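Local coordinates for unknown protein (PDB 2GM3) that binds AMP and belongs to the universal stress protein A family, although its wider cellular role is not established, at residues V130-L135 against T145-C150. Residues are numbered along the deposited sequence; the frame is centred on the assembly and turned at random.
Sequences VGSRGL and TVSAFC. With AMP (adenosine monophosphate), chain G.
Ser132 and Ser147 meet through their hydroxyls, where strand 127-132 comes beside the first turn of helix 146-153. Ser132 OG gives a weak hydrogen bond to Ser147 OG at 3.2 Å. The same Ser132 oxygen accepts from the backbone N of Gly134, which makes an ST turn. With OG anti to its own backbone N (chi1 167°), Ser132 turns the hydroxyl to where it meets both partners.

Val130 supplies the apolar part. Its CG2 packs on Ser147 CB at 3.7 Å, and its CG1 faces Cys150 SG more loosely. Val130 also touches Val158 and Thr160 of strand 158-162.

The phosphate and ribose of AMP lie against both segments, which form the phosphate side of the pocket in this universal stress protein domain of the HUP clan. Gly131 N bonds the ribose O2' at 3.0 Å. Arg133 grips O2P twice, through its backbone N and through NE, the latter nearly straight at 2.7 Å and 170°. Its NH2 reaches O1P at 2.9 Å. Thr145 OG1 lies at the guanidinium edge, in its plane, 3.4 Å from Arg133 NH2. Leu135 CD2 lies over the centre of one guanidinium face, and Ala173 O takes NH1. From the helix, Ser147 N binds O3P at 3.0 Å, Ser147 OG bonds the same oxygen, and Val146 N makes a weak bond to O1P.

An alanine at Arg133 would probably leave O1P and O2P without their guanidinium partners and Ala173 O without its donor. The phosphate sits at the N-terminal end of helix 146-153, whose dipole, together with the arginine charge, would be expected to stabilise its negative charge.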
loop_
_atom_site.group_PDB
_atom_site.type_symbol
_atom_site.label_atom_id
_atom_site.label_comp_id
_atom_site.label_asym_id
_atom_site.label_seq_id
_atom_site.Cartn_x
_atom_site.Cartn_y
_atom_site.Cartn_z
ATOM N N VAL A 130 6.512 1.585 -0.440
ATOM C CA VAL A 130 7.582 1.541 -1.390
ATOM C C VAL A 130 7.115 2.329 -2.578
ATOM O O VAL A 130 5.920 2.318 -2.918
ATOM C CB VAL A 130 7.951 0.063 -1.837
ATOM C CG1 VAL A 130 8.588 -0.705 -0.667
ATOM C CG2 VAL A 130 6.721 -0.689 -2.337
ATOM N N GLY A 131 8.054 3.032 -3.195
ATOM C CA GLY A 131 7.844 3.614 -4.491
ATOM C C GLY A 131 7.891 2.467 -5.483
ATOM O O GLY A 131 8.156 1.329 -5.097
ATOM N N SER A 132 7.619 2.759 -6.753
ATOM C CA SER A 132 7.676 1.760 -7.784
ATOM C C SER A 132 7.888 2.444 -9.114
ATOM O O SER A 132 7.287 3.475 -9.383
ATOM C CB SER A 132 6.381 0.955 -7.811
ATOM O OG SER A 132 6.315 0.181 -9.005
ATOM N N ARG A 133 8.765 1.884 -9.931
ATOM C CA ARG A 133 9.045 2.449 -11.226
ATOM C C ARG A 133 8.023 1.931 -12.198
ATOM O O ARG A 133 7.923 2.431 -13.294
ATOM C CB ARG A 133 10.467 2.114 -11.662
ATOM C CG ARG A 133 11.515 2.798 -10.784
ATOM C CD ARG A 133 12.871 2.257 -11.036
ATOM N NE ARG A 133 13.000 0.908 -10.520
ATOM C CZ ARG A 133 14.058 0.112 -10.730
ATOM N NH1 ARG A 133 15.070 0.512 -11.491
ATOM N NH2 ARG A 133 14.091 -1.105 -10.190
ATOM N N GLY A 134 7.256 0.932 -11.754
ATOM C CA GLY A 134 6.220 0.278 -12.535
ATOM C C GLY A 134 6.716 -0.572 -13.678
ATOM O O GLY A 134 6.095 -0.573 -14.749
ATOM N N LEU A 135 7.779 -1.331 -13.443
ATOM C CA LEU A 135 8.469 -2.087 -14.477
ATOM C C LEU A 135 7.808 -3.416 -14.901
ATOM O O LEU A 135 8.493 -4.397 -15.200
ATOM C CB LEU A 135 9.922 -2.297 -14.035
ATOM C CG LEU A 135 11.017 -1.288 -14.439
ATOM C CD1 LEU A 135 10.511 0.021 -15.069
ATOM C CD2 LEU A 135 11.832 -0.982 -13.211
ATOM N N THR A 145 11.663 -5.203 -9.785
ATOM C CA THR A 145 12.481 -5.873 -8.787
ATOM C C THR A 145 12.020 -5.678 -7.328
ATOM O O THR A 145 11.349 -6.580 -6.786
ATOM C CB THR A 145 14.046 -5.682 -9.007
ATOM O OG1 THR A 145 14.411 -4.311 -8.976
ATOM C CG2 THR A 145 14.496 -6.289 -10.383
ATOM N N VAL A 146 12.276 -4.514 -6.729
ATOM C CA VAL A 146 12.011 -4.354 -5.292
ATOM C C VAL A 146 10.534 -4.320 -4.887
ATOM O O VAL A 146 10.096 -5.131 -4.063
ATOM C CB VAL A 146 12.790 -3.148 -4.667
ATOM C CG1 VAL A 146 12.503 -3.064 -3.179
ATOM C CG2 VAL A 146 14.279 -3.299 -4.904
ATOM N N SER A 147 9.783 -3.370 -5.429
ATOM C CA SER A 147 8.399 -3.152 -5.010
ATOM C C SER A 147 7.543 -4.393 -5.212
ATOM O O SER A 147 6.736 -4.701 -4.355
ATOM C CB SER A 147 7.758 -1.933 -5.691
ATOM O OG SER A 147 7.603 -2.115 -7.110
ATOM N N ALA A 148 7.706 -5.094 -6.330
ATOM C CA ALA A 148 6.926 -6.304 -6.595
ATOM C C ALA A 148 7.263 -7.426 -5.612
ATOM O O ALA A 148 6.397 -8.197 -5.236
ATOM C CB ALA A 148 7.154 -6.788 -8.034
ATOM N N PHE A 149 8.532 -7.544 -5.236
ATOM C CA PHE A 149 8.934 -8.543 -4.249
ATOM C C PHE A 149 8.317 -8.252 -2.891
ATOM O O PHE A 149 7.831 -9.161 -2.231
ATOM C CB PHE A 149 10.456 -8.590 -4.119
ATOM C CG PHE A 149 10.962 -9.729 -3.280
ATOM C CD1 PHE A 149 11.205 -10.984 -3.857
ATOM C CD2 PHE A 149 11.225 -9.551 -1.924
ATOM C CE1 PHE A 149 11.705 -12.049 -3.087
ATOM C CE2 PHE A 149 11.717 -10.608 -1.150
ATOM C CZ PHE A 149 11.961 -11.852 -1.729
ATOM N N CYS A 150 8.321 -6.986 -2.498
ATOM C CA CYS A 150 7.729 -6.596 -1.227
ATOM C C CYS A 150 6.212 -6.903 -1.124
ATOM O O CYS A 150 5.749 -7.500 -0.134
ATOM C CB CYS A 150 8.048 -5.130 -0.933
ATOM S SG CYS A 150 9.853 -4.879 -0.693
HETATM P P AMP G . 11.074 -0.865 -7.927
HETATM O O1P AMP G . 12.394 -1.389 -7.853
HETATM O O2P AMP G . 10.892 0.216 -8.927
HETATM O O3P AMP G . 9.975 -1.812 -7.972
HETATM O "O5'" AMP G . 10.766 -0.107 -6.560
HETATM C "C5'" AMP G . 11.508 1.038 -6.206
HETATM C "C4'" AMP G . 11.302 1.214 -4.725
HETATM O "O4'" AMP G . 11.932 0.133 -3.955
HETATM C "C3'" AMP G . 11.915 2.480 -4.198
HETATM O "O3'" AMP G . 10.971 3.564 -4.437
HETATM C "C2'" AMP G . 12.019 2.157 -2.715
HETATM O "O2'" AMP G . 10.756 2.417 -2.101
HETATM C "C1'" AMP G . 12.326 0.664 -2.700
HETATM N N9 AMP G . 13.791 0.486 -2.731
HETATM C C8 AMP G . 14.581 0.249 -3.804
HETATM N N7 AMP G . 15.859 0.156 -3.399
HETATM C C5 AMP G . 15.878 0.292 -2.068
HETATM C C6 AMP G . 16.870 0.271 -1.083
HETATM N N6 AMP G . 18.150 0.088 -1.357
HETATM N N1 AMP G . 16.512 0.458 0.181
HETATM C C2 AMP G . 15.262 0.663 0.546
HETATM N N3 AMP G . 14.282 0.685 -0.346
HETATM C C4 AMP G . 14.563 0.501 -1.650
#